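Local coordinates for inositol dehydrogenase (Lactobacillus casei, PDB 4MKX), which probably oxidises scyllo-inositol in an NAD-dependent reaction, as a dehydrogenase of the Gfo/Idh/MocA family, at residues A47-V52 with D73-H78; A54-A59 with E66-D71; V202-W205 with K209-D212; A237-Q240 with M246-L249. All coordinates share one frame; numbering follows the deposited sequence.

Contact 1. Residues A47-V52 with D73-H78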
loop_
_atom_site.group_PDB
_atom_site.type_symbol
_atom_site.label_atom_id
_atom_site.label_comp_id
_atom_site.label_asym_id
_atom_site.label_seq_id
_atom_site.Cartn_x
_atom_site.Cartn_y
_atom_site.Cartn_z
ATOM N N ALA A 47 0.283 -20.644 40.843
ATOM C CA ALA A 47 1.543 -21.327 41.100
ATOM C C ALA A 47 2.483 -21.224 39.908
ATOM O O ALA A 47 2.040 -21.067 38.767
ATOM C CB ALA A 47 1.286 -22.783 41.434
ATOM N N ALA A 48 3.784 -21.301 40.181
ATOM C CA ALA A 48 4.802 -21.313 39.135
ATOM C C ALA A 48 5.867 -22.345 39.484
ATOM O O ALA A 48 6.192 -22.530 40.664
ATOM C CB ALA A 48 5.429 -19.937 38.976
ATOM N N THR A 49 6.393 -23.022 38.464
ATOM C CA THR A 49 7.508 -23.958 38.634
ATOM C C THR A 49 8.685 -23.492 37.798
ATOM O O THR A 49 8.526 -23.182 36.618
ATOM C CB THR A 49 7.140 -25.373 38.164
ATOM O OG1 THR A 49 6.126 -25.914 39.015
ATOM C CG2 THR A 49 8.362 -26.300 38.192
ATOM N N SER A 50 9.859 -23.421 38.418
ATOM C CA SER A 50 11.103 -23.167 37.703
ATOM C C SER A 50 12.269 -23.595 38.580
ATOM O O SER A 50 12.168 -23.579 39.807
ATOM C CB SER A 50 11.244 -21.692 37.339
ATOM O OG SER A 50 12.497 -21.450 36.725
ATOM N N VAL A 51 13.371 -23.989 37.953
ATOM C CA VAL A 51 14.557 -24.373 38.707
ATOM C C VAL A 51 15.615 -23.277 38.555
ATOM O O VAL A 51 16.772 -23.433 38.947
ATOM C CB VAL A 51 15.071 -25.782 38.301
ATOM C CG1 VAL A 51 15.634 -25.768 36.891
ATOM C CG2 VAL A 51 16.092 -26.308 39.307
ATOM N N VAL A 52 15.200 -22.152 37.980
ATOM C CA VAL A 52 15.983 -20.929 38.095
ATOM C C VAL A 52 15.321 -20.031 39.144
ATOM O O VAL A 52 14.203 -19.554 38.946
ATOM C CB VAL A 52 16.145 -20.185 36.754
ATOM C CG1 VAL A 52 17.001 -18.948 36.947
ATOM C CG2 VAL A 52 16.781 -21.092 35.718
ATOM N N ASP A 73 6.282 -32.014 39.143
ATOM C CA ASP A 73 5.381 -32.982 39.744
ATOM C C ASP A 73 4.956 -32.535 41.131
ATOM O O ASP A 73 3.843 -32.814 41.552
ATOM C CB ASP A 73 6.027 -34.366 39.801
ATOM C CG ASP A 73 6.343 -34.902 38.427
ATOM O OD1 ASP A 73 5.398 -35.336 37.740
ATOM O OD2 ASP A 73 7.527 -34.864 38.029
ATOM N N ASP A 74 5.847 -31.831 41.822
ATOM C CA ASP A 74 5.534 -31.302 43.142
ATOM C C ASP A 74 4.403 -30.288 43.002
ATOM O O ASP A 74 3.455 -30.299 43.777
ATOM C CB ASP A 74 6.768 -30.649 43.760
ATOM C CG ASP A 74 6.553 -30.243 45.206
ATOM O OD1 ASP A 74 5.559 -30.700 45.813
ATOM O OD2 ASP A 74 7.379 -29.468 45.733
ATOM N N MET A 75 4.479 -29.441 41.976
ATOM C CA MET A 75 3.426 -28.446 41.765
ATOM C C MET A 75 2.075 -29.086 41.473
ATOM O O MET A 75 1.058 -28.719 42.064
ATOM C CB MET A 75 3.776 -27.486 40.624
ATOM C CG MET A 75 2.652 -26.483 40.343
ATOM S SD MET A 75 3.043 -25.258 39.071
ATOM C CE MET A 75 3.155 -26.288 37.617
ATOM N N VAL A 76 2.055 -30.033 40.549
ATOM C CA VAL A 76 0.792 -30.626 40.128
ATOM C C VAL A 76 0.135 -31.481 41.234
ATOM O O VAL A 76 -1.096 -31.618 41.299
ATOM C CB VAL A 76 0.994 -31.398 38.821
ATOM C CG1 VAL A 76 -0.311 -31.899 38.303
ATOM C CG2 VAL A 76 1.609 -30.464 37.782
ATOM N N GLN A 77 0.956 -32.038 42.113
ATOM C CA GLN A 77 0.428 -32.849 43.201
ATOM C C GLN A 77 -0.099 -32.003 44.351
ATOM O O GLN A 77 -1.074 -32.376 45.007
ATOM C CB GLN A 77 1.499 -33.797 43.737
ATOM C CG GLN A 77 1.880 -34.911 42.798
ATOM C CD GLN A 77 3.002 -35.761 43.357
ATOM O OE1 GLN A 77 2.907 -36.274 44.472
ATOM N NE2 GLN A 77 4.076 -35.908 42.587
ATOM N N HIS A 78 0.546 -30.871 44.609
ATOM C CA HIS A 78 0.280 -30.138 45.847
ATOM C C HIS A 78 -0.332 -28.742 45.701
ATOM O O HIS A 78 -1.041 -28.293 46.598
ATOM C CB HIS A 78 1.552 -30.063 46.694
ATOM C CG HIS A 78 2.174 -31.399 46.965
ATOM N ND1 HIS A 78 3.476 -31.697 46.620
ATOM C CD2 HIS A 78 1.680 -32.511 47.562
ATOM C CE1 HIS A 78 3.751 -32.939 46.977
ATOM N NE2 HIS A 78 2.679 -33.454 47.555
#
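In the Rossmann-type nucleotide-binding region, Met75 of helix 72-78 lays its side chain against Ala47 and Thr49 on parallel strand 43-49. Strand residues 47-49 and helix residues 73-78 run nearly antiparallel, with their axes 158° apart in direction and 8.7 Å apart at closest approach. Ala47 and Thr49 turn their side chains to the helix and Ala48 between them turns away, the alternation of a strand whose one face meets this helix. Met75 is extended as far as its sulfur and then folds at its last torsion (chi3 67°), which brings the methyl back beside Thr49. Its chain therefore wraps the threonine hydroxyl: Thr49 OG1 lies 3.2 Å from Met75 SD, and the same oxygen is 3.3 Å from both Met75 CB and Met75 CE. The sulfur also rests on the alanine methyl, Met75 SD to Ala47 CB being 3.8 Å. OG1 takes its place beside the backbone N of Thr49 (chi1 -66°), buried, with no hydrogen-bond partner in the model; the surroundings that Met75 gives it are carbon and sulfur. Phe69 of edge strand 67-69 touches Ala47, Thr49 and Met75, closing the apolar layer from the neighbouring strand. No hydrogen bond spans the two segments, so side-chain packing alone joins them directly, as a helix is laid over a parallel sheet in the Rossmann fold.

Contact 2. Residues A54-A59 with E66-D71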
loop_
_atom_site.group_PDB
_atom_site.type_symbol
_atom_site.label_atom_id
_atom_site.label_comp_id
_atom_site.label_asym_id
_atom_site.label_seq_id
_atom_site.Cartn_x
_atom_site.Cartn_y
_atom_site.Cartn_z
ATOM N N ALA A 54 15.856 -16.900 40.307
ATOM C CA ALA A 54 15.471 -15.546 39.910
ATOM C C ALA A 54 14.085 -15.503 39.266
ATOM O O ALA A 54 13.335 -14.540 39.447
ATOM C CB ALA A 54 16.508 -14.958 38.968
ATOM N N GLU A 55 13.756 -16.550 38.515
ATOM C CA GLU A 55 12.464 -16.638 37.848
ATOM C C GLU A 55 11.314 -16.773 38.844
ATOM O O GLU A 55 10.272 -16.135 38.687
ATOM C CB GLU A 55 12.466 -17.780 36.823
ATOM C CG GLU A 55 13.379 -17.504 35.628
ATOM C CD GLU A 55 13.405 -18.633 34.611
ATOM O OE1 GLU A 55 12.682 -19.635 34.801
ATOM O OE2 GLU A 55 14.154 -18.516 33.617
ATOM N N LEU A 56 11.505 -17.592 39.874
ATOM C CA LEU A 56 10.489 -17.752 40.913
ATOM C C LEU A 56 10.300 -16.471 41.726
ATOM O O LEU A 56 9.192 -16.157 42.159
ATOM C CB LEU A 56 10.832 -18.918 41.841
ATOM C CG LEU A 56 10.707 -20.314 41.231
ATOM C CD1 LEU A 56 10.972 -21.391 42.279
ATOM C CD2 LEU A 56 9.336 -20.507 40.610
ATOM N N ASP A 57 11.384 -15.733 41.930
ATOM C CA ASP A 57 11.300 -14.493 42.685
ATOM C C ASP A 57 10.580 -13.427 41.865
ATOM O O ASP A 57 9.801 -12.638 42.402
ATOM C CB ASP A 57 12.691 -14.033 43.124
ATOM C CG ASP A 57 13.252 -14.884 44.255
ATOM O OD1 ASP A 57 12.480 -15.252 45.170
ATOM O OD2 ASP A 57 14.462 -15.191 44.226
ATOM N N TRP A 58 10.835 -13.423 40.558
ATOM C CA TRP A 58 10.101 -12.566 39.631
ATOM C C TRP A 58 8.602 -12.853 39.735
ATOM O O TRP A 58 7.799 -11.940 39.897
ATOM C CB TRP A 58 10.598 -12.769 38.193
ATOM C CG TRP A 58 9.802 -12.007 37.163
ATOM C CD1 TRP A 58 9.971 -10.702 36.790
ATOM C CD2 TRP A 58 8.706 -12.507 36.385
ATOM N NE1 TRP A 58 9.046 -10.363 35.826
ATOM C CE2 TRP A 58 8.260 -11.452 35.562
ATOM C CE3 TRP A 58 8.059 -13.743 36.307
ATOM C CZ2 TRP A 58 7.194 -11.603 34.669
ATOM C CZ3 TRP A 58 6.999 -13.887 35.419
ATOM C CH2 TRP A 58 6.581 -12.826 34.616
ATOM N N ALA A 59 8.237 -14.130 39.672
ATOM C CA ALA A 59 6.835 -14.536 39.743
ATOM C C ALA A 59 6.134 -14.083 41.025
ATOM O O ALA A 59 4.939 -13.766 41.007
ATOM C CB ALA A 59 6.715 -16.036 39.589
ATOM N N GLU A 66 1.363 -17.077 44.583
ATOM C CA GLU A 66 1.395 -17.560 45.963
ATOM C C GLU A 66 2.289 -18.779 46.206
ATOM O O GLU A 66 3.041 -18.816 47.182
ATOM C CB GLU A 66 -0.025 -17.837 46.449
ATOM C CG GLU A 66 -0.828 -16.565 46.662
ATOM C CD GLU A 66 -2.294 -16.830 46.923
ATOM O OE1 GLU A 66 -2.624 -17.932 47.416
ATOM O OE2 GLU A 66 -3.115 -15.934 46.628
ATOM N N GLU A 67 2.210 -19.774 45.327
ATOM C CA GLU A 67 2.955 -21.019 45.518
ATOM C C GLU A 67 4.049 -21.186 44.468
ATOM O O GLU A 67 3.759 -21.208 43.277
ATOM C CB GLU A 67 2.003 -22.211 45.440
ATOM C CG GLU A 67 0.803 -22.133 46.363
ATOM C CD GLU A 67 -0.124 -23.317 46.203
ATOM O OE1 GLU A 67 0.198 -24.401 46.733
ATOM O OE2 GLU A 67 -1.180 -23.171 45.550
ATOM N N VAL A 68 5.302 -21.295 44.896
ATOM C CA VAL A 68 6.385 -21.571 43.953
ATOM C C VAL A 68 6.960 -22.975 44.174
ATOM O O VAL A 68 6.957 -23.491 45.298
ATOM C CB VAL A 68 7.501 -20.507 44.009
ATOM C CG1 VAL A 68 7.008 -19.182 43.429
ATOM C CG2 VAL A 68 7.986 -20.318 45.431
ATOM N N PHE A 69 7.425 -23.590 43.089
ATOM C CA PHE A 69 7.951 -24.952 43.132
ATOM C C PHE A 69 9.217 -25.065 42.292
ATOM O O PHE A 69 9.398 -24.327 41.320
ATOM C CB PHE A 69 6.903 -25.942 42.624
ATOM C CG PHE A 69 5.645 -25.968 43.447
ATOM C CD1 PHE A 69 4.606 -25.078 43.188
ATOM C CD2 PHE A 69 5.506 -26.873 44.489
ATOM C CE1 PHE A 69 3.449 -25.101 43.949
ATOM C CE2 PHE A 69 4.354 -26.907 45.253
ATOM C CZ PHE A 69 3.323 -26.019 44.988
ATOM N N GLU A 70 10.091 -25.988 42.682
ATOM C CA GLU A 70 11.307 -26.274 41.930
ATOM C C GLU A 70 11.089 -27.491 41.040
ATOM O O GLU A 70 11.868 -27.749 40.120
ATOM C CB GLU A 70 12.481 -26.535 42.882
ATOM C CG GLU A 70 12.985 -25.313 43.641
ATOM C CD GLU A 70 12.107 -24.928 44.820
ATOM O OE1 GLU A 70 11.507 -25.831 45.453
ATOM O OE2 GLU A 70 12.020 -23.714 45.118
ATOM N N ASP A 71 10.016 -28.228 41.310
ATOM C CA ASP A 71 9.737 -29.478 40.614
ATOM C C ASP A 71 8.312 -29.503 40.081
ATOM O O ASP A 71 7.374 -29.209 40.820
ATOM C CB ASP A 71 9.949 -30.668 41.562
ATOM C CG ASP A 71 9.619 -31.989 40.912
ATOM O OD1 ASP A 71 10.478 -32.503 40.171
ATOM O OD2 ASP A 71 8.503 -32.514 41.121
#
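Leu56 of helix 53-63 packs onto Val68 of strand 67-69 within the beta-alpha-beta crossover that joins strand 43-49 to the sheet's edge strand, part of the Rossmann-type region. Leu56 is the centre of the contact, with 86 Å² of its surface buried here against 50 Å² for Val68 and 18 Å² for Phe69. The closest pair of alpha carbons is also that of Leu56 and Val68, 6.4 Å apart. With CG anti to its own carbonyl carbon (chi1 -70°), the leucine sets both methyls against the strand at Val68 CB and Phe69 O. Leu56 CD2 lies 3.9 Å from Val68 CB and Leu56 CD1 4.0 Å from it, and Val68 CG1 also touches CD2. That same CG1 reaches back to the helix backbone, 3.9 Å from Leu56 O. Phe69 takes part through its main chain, because its ring points to the other side of the sheet, where it touches Met75. Val68 and Phe69 thus serve helices on opposite faces. Glu70 folds at its second torsion, bringing one carboxylate oxygen up to the leucine, and Leu56 CD1 has two polar neighbours, Phe69 O at 3.5 Å and Glu70 OE2 at 3.8 Å.

Contact 3. Residues V202-W205 with K209-D212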
loop_
_atom_site.group_PDB
_atom_site.type_symbol
_atom_site.label_atom_id
_atom_site.label_comp_id
_atom_site.label_asym_id
_atom_site.label_seq_id
_atom_site.Cartn_x
_atom_site.Cartn_y
_atom_site.Cartn_z
ATOM N N VAL A 202 -1.001 -24.029 9.957
ATOM C CA VAL A 202 -1.827 -23.157 9.141
ATOM C C VAL A 202 -2.276 -23.842 7.847
ATOM O O VAL A 202 -3.433 -23.735 7.457
ATOM C CB VAL A 202 -1.086 -21.818 8.826
ATOM C CG1 VAL A 202 -1.520 -21.238 7.503
ATOM C CG2 VAL A 202 -1.297 -20.824 9.955
ATOM N N ILE A 203 -1.365 -24.560 7.211
ATOM C CA ILE A 203 -1.682 -25.276 5.984
ATOM C C ILE A 203 -2.774 -26.328 6.230
ATOM O O ILE A 203 -3.796 -26.370 5.518
ATOM C CB ILE A 203 -0.410 -25.875 5.386
ATOM C CG1 ILE A 203 0.436 -24.745 4.796
ATOM C CG2 ILE A 203 -0.737 -26.889 4.293
ATOM C CD1 ILE A 203 1.900 -25.082 4.654
ATOM N N ARG A 204 -2.598 -27.121 7.284
ATOM C CA ARG A 204 -3.578 -28.147 7.625
ATOM C C ARG A 204 -4.913 -27.534 8.017
ATOM O O ARG A 204 -5.969 -28.022 7.618
ATOM C CB ARG A 204 -3.046 -29.052 8.744
ATOM C CG ARG A 204 -1.774 -29.833 8.375
ATOM C CD ARG A 204 -1.311 -30.751 9.506
ATOM N NE ARG A 204 -2.314 -31.772 9.790
ATOM C CZ ARG A 204 -3.109 -31.761 10.858
ATOM N NH1 ARG A 204 -3.014 -30.785 11.758
ATOM N NH2 ARG A 204 -4.002 -32.723 11.021
ATOM N N TRP A 205 -4.858 -26.446 8.786
ATOM C CA TRP A 205 -6.051 -25.763 9.265
ATOM C C TRP A 205 -6.881 -25.219 8.107
ATOM O O TRP A 205 -8.097 -25.428 8.051
ATOM C CB TRP A 205 -5.642 -24.637 10.236
ATOM C CG TRP A 205 -6.749 -23.832 10.835
ATOM C CD1 TRP A 205 -7.900 -24.303 11.401
ATOM C CD2 TRP A 205 -6.786 -22.404 10.984
ATOM N NE1 TRP A 205 -8.661 -23.254 11.870
ATOM C CE2 TRP A 205 -7.997 -22.081 11.632
ATOM C CE3 TRP A 205 -5.914 -21.374 10.632
ATOM C CZ2 TRP A 205 -8.364 -20.762 11.921
ATOM C CZ3 TRP A 205 -6.280 -20.064 10.920
ATOM C CH2 TRP A 205 -7.494 -19.774 11.565
ATOM N N LYS A 209 -6.436 -30.873 4.764
ATOM C CA LYS A 209 -5.723 -31.949 4.086
ATOM C C LYS A 209 -4.369 -32.210 4.748
ATOM O O LYS A 209 -3.881 -31.366 5.506
ATOM C CB LYS A 209 -5.562 -31.582 2.599
ATOM C CG LYS A 209 -6.843 -31.002 1.962
ATOM C CD LYS A 209 -6.582 -30.223 0.648
ATOM C CE LYS A 209 -7.850 -29.527 0.117
ATOM N NZ LYS A 209 -7.637 -28.729 -1.148
ATOM N N GLU A 210 -3.768 -33.376 4.490
ATOM C CA GLU A 210 -2.448 -33.703 5.043
ATOM C C GLU A 210 -1.340 -33.510 4.000
ATOM O O GLU A 210 -1.608 -33.483 2.802
ATOM C CB GLU A 210 -2.369 -35.150 5.544
ATOM C CG GLU A 210 -3.316 -35.515 6.685
ATOM C CD GLU A 210 -3.252 -34.561 7.855
ATOM O OE1 GLU A 210 -2.132 -34.195 8.292
ATOM O OE2 GLU A 210 -4.341 -34.197 8.357
ATOM N N ILE A 211 -0.102 -33.400 4.477
ATOM C CA ILE A 211 1.063 -33.238 3.596
ATOM C C ILE A 211 1.614 -34.611 3.206
ATOM O O ILE A 211 1.865 -35.451 4.075
ATOM C CB ILE A 211 2.167 -32.418 4.284
ATOM C CG1 ILE A 211 1.648 -31.010 4.615
ATOM C CG2 ILE A 211 3.413 -32.341 3.405
ATOM C CD1 ILE A 211 2.298 -30.374 5.822
ATOM N N ASP A 212 1.818 -34.824 1.904
ATOM C CA ASP A 212 2.257 -36.126 1.395
ATOM C C ASP A 212 3.770 -36.213 1.261
ATOM O O ASP A 212 4.415 -37.012 1.929
ATOM C CB ASP A 212 1.593 -36.431 0.052
ATOM C CG ASP A 212 1.921 -37.830 -0.458
ATOM O OD1 ASP A 212 2.165 -38.727 0.376
ATOM O OD2 ASP A 212 1.926 -38.026 -1.687
#
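Arg204 and Glu210 form a salt bridge across the tight connection between helix 197-207 and strand 211-219, a helix-to-strand turn in the C-terminal domain with its mixed sheet. The ionic part is a two-pronged, side-on grip: Arg204 NE donates to Glu210 OE1 at 2.9 Å, and Arg204 NH2 donates to Glu210 OE2 at 3.1 Å. The first of these bonds is fairly straight, 160° at the hydrogen. Both oxygens are met from their syn side and lie near the guanidinium plane, but the two flat groups are not coplanar, their planes standing 41° apart. A bend in the arginine chain at chi3 (63°) turns the NE-NH2 edge to the glutamate, whose own chain is bent at its second torsion. The remaining nitrogen, NH1, pairs with Asp330 of helix 328-347, so the guanidinium is held from two directions and its rotation should be restricted.

The apolar component is indirect. Ile203 and Ile211 remain apart across the contact, Ile203 CG2 and Ile211 CG1 being 4.8 Å from each other at their nearest, yet both side chains touch Leu241 of strand 234-241.

Van der Waals contact with the backbone is the third kind. The side chain of Lys209 heads off, and its NZ makes salt bridges to Asp243 and Asp161, so the residue meets Arg204 through its main chain. Its carbonyl comes up to the base of the arginine, with Lys209 O 3.9 Å from both Arg204 CA and Arg204 CG.

Contact 4. Residues A237-Q240 with M246-L249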
loop_
_atom_site.group_PDB
_atom_site.type_symbol
_atom_site.label_atom_id
_atom_site.label_comp_id
_atom_site.label_asym_id
_atom_site.label_seq_id
_atom_site.Cartn_x
_atom_site.Cartn_y
_atom_site.Cartn_z
ATOM N N ALA A 237 11.066 -24.855 1.232
ATOM C CA ALA A 237 10.517 -26.173 1.004
ATOM C C ALA A 237 9.353 -26.136 0.043
ATOM O O ALA A 237 8.579 -25.169 -0.001
ATOM C CB ALA A 237 10.084 -26.792 2.335
ATOM N N LEU A 238 9.215 -27.214 -0.724
ATOM C CA LEU A 238 8.054 -27.396 -1.569
ATOM C C LEU A 238 7.363 -28.666 -1.090
ATOM O O LEU A 238 8.022 -29.656 -0.792
ATOM C CB LEU A 238 8.482 -27.551 -3.025
ATOM C CG LEU A 238 7.383 -27.729 -4.060
ATOM C CD1 LEU A 238 6.443 -26.528 -4.078
ATOM C CD2 LEU A 238 8.051 -27.947 -5.421
ATOM N N MET A 239 6.044 -28.621 -0.999
ATOM C CA MET A 239 5.289 -29.728 -0.429
ATOM C C MET A 239 4.107 -30.041 -1.316
ATOM O O MET A 239 3.439 -29.149 -1.837
ATOM C CB MET A 239 4.807 -29.359 0.978
ATOM C CG MET A 239 5.920 -28.880 1.869
ATOM S SD MET A 239 5.430 -28.787 3.596
ATOM C CE MET A 239 4.120 -27.594 3.465
ATOM N N GLN A 240 3.840 -31.330 -1.484
ATOM C CA GLN A 240 2.688 -31.749 -2.237
ATOM C C GLN A 240 1.763 -32.379 -1.218
ATOM O O GLN A 240 2.181 -33.258 -0.460
ATOM C CB GLN A 240 3.111 -32.802 -3.248
ATOM C CG GLN A 240 2.039 -33.201 -4.227
ATOM C CD GLN A 240 2.644 -33.989 -5.384
ATOM O OE1 GLN A 240 3.375 -34.958 -5.167
ATOM N NE2 GLN A 240 2.369 -33.560 -6.603
ATOM N N MET A 246 -0.580 -27.671 -3.484
ATOM C CA MET A 246 0.814 -27.307 -3.385
ATOM C C MET A 246 1.018 -26.388 -2.204
ATOM O O MET A 246 0.154 -25.590 -1.885
ATOM C CB MET A 246 1.242 -26.619 -4.674
ATOM C CG MET A 246 1.049 -27.512 -5.876
ATOM S SD MET A 246 1.372 -26.674 -7.424
ATOM C CE MET A 246 -0.085 -25.689 -7.610
ATOM N N ALA A 247 2.174 -26.505 -1.569
ATOM C CA ALA A 247 2.530 -25.559 -0.518
ATOM C C ALA A 247 4.000 -25.213 -0.605
ATOM O O ALA A 247 4.829 -26.032 -0.978
ATOM C CB ALA A 247 2.190 -26.104 0.867
ATOM N N ILE A 248 4.305 -23.966 -0.273
ATOM C CA ILE A 248 5.667 -23.466 -0.296
ATOM C C ILE A 248 5.958 -22.889 1.074
ATOM O O ILE A 248 5.146 -22.129 1.609
ATOM C CB ILE A 248 5.800 -22.338 -1.330
ATOM C CG1 ILE A 248 5.563 -22.893 -2.734
ATOM C CG2 ILE A 248 7.177 -21.693 -1.251
ATOM C CD1 ILE A 248 5.512 -21.842 -3.793
ATOM N N LEU A 249 7.091 -23.262 1.662
ATOM C CA LEU A 249 7.489 -22.683 2.943
ATOM C C LEU A 249 8.823 -21.979 2.814
ATOM O O LEU A 249 9.696 -22.437 2.097
ATOM C CB LEU A 249 7.642 -23.769 4.007
ATOM C CG LEU A 249 6.407 -24.549 4.414
ATOM C CD1 LEU A 249 6.774 -25.491 5.557
ATOM C CD2 LEU A 249 5.307 -23.593 4.831
#
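Ala237-Gln240 and Met246-Leu249 run antiparallel, 160° apart in direction with their axes 4.8 Å apart at closest approach, as the two arms of a beta hairpin. Ala237 with Leu249 and Met239 with Ala247 are the hydrogen-bonded pairs; each exchanges two N-H...O bonds, and in all four bonds donor N and acceptor O stand 2.9 Å apart. Leu249 N to Ala237 O is the straightest, 167° at the hydrogen. Between these rungs lies the non-hydrogen-bonded pair Leu238 and Ile248, where a CA-H...O contact adds to the ladder, Ile248 CA being 3.4 Å from Ala237 O.

One face carries the side chains of Ala237, Met239, Ala247 and Leu249. Met239 bends at its last torsion (chi3 -61°), carrying its methyl across to the partner strand, where Met239 CE is 3.6 Å from Ala247 CB and 3.9 Å from Leu249 CG. The small Ala247 methyl lies beneath the end of the methionine. Ile203 of helix 197-207 touches Met239, Ala247 and Leu249, and Leu341 of helix 328-347 touches Ala237 and Leu249, so helices of the same chain cover this face.

The other face carries Leu238, Gln240, Met246 and Ile248. Leu238 CD1 reaches over to the neighbouring strand, 3.5 Å from Ala247 O and 4.0 Å from Ile248 CG1. Here the cover is a second subunit: its Trp215 packs on Leu238, its Ile248 on Ile248, and its Asn348 hydrogen-bonds to Gln240.

Backbone bonds thus fix the register, while mostly apolar side chains, with one interface hydrogen bond at Gln240, let the hairpin serve both domain core and subunit interface.

From the N terminus, strand 43-49 opens contact 1; helix 53-63 then opens contact 2, which strand 67-69 closes, before helix 72-78 closes contact 1. The smaller loop is therefore wholly enclosed by the larger one. The two share a sheet, in which strands 43-49 and 67-69 are neighbours, and their centres are 8 Å apart. Contacts 3 and 4 follow in series, without crossing, in the C-terminal domain: the first closes a short helix-to-strand turn, the second a hairpin. Strands 211-219 and 234-241 are sheet neighbours, and a backbone hydrogen bond between Asp212 and Gln240 unites this pair. About 36 Å separates the centres of contacts 1 and 3.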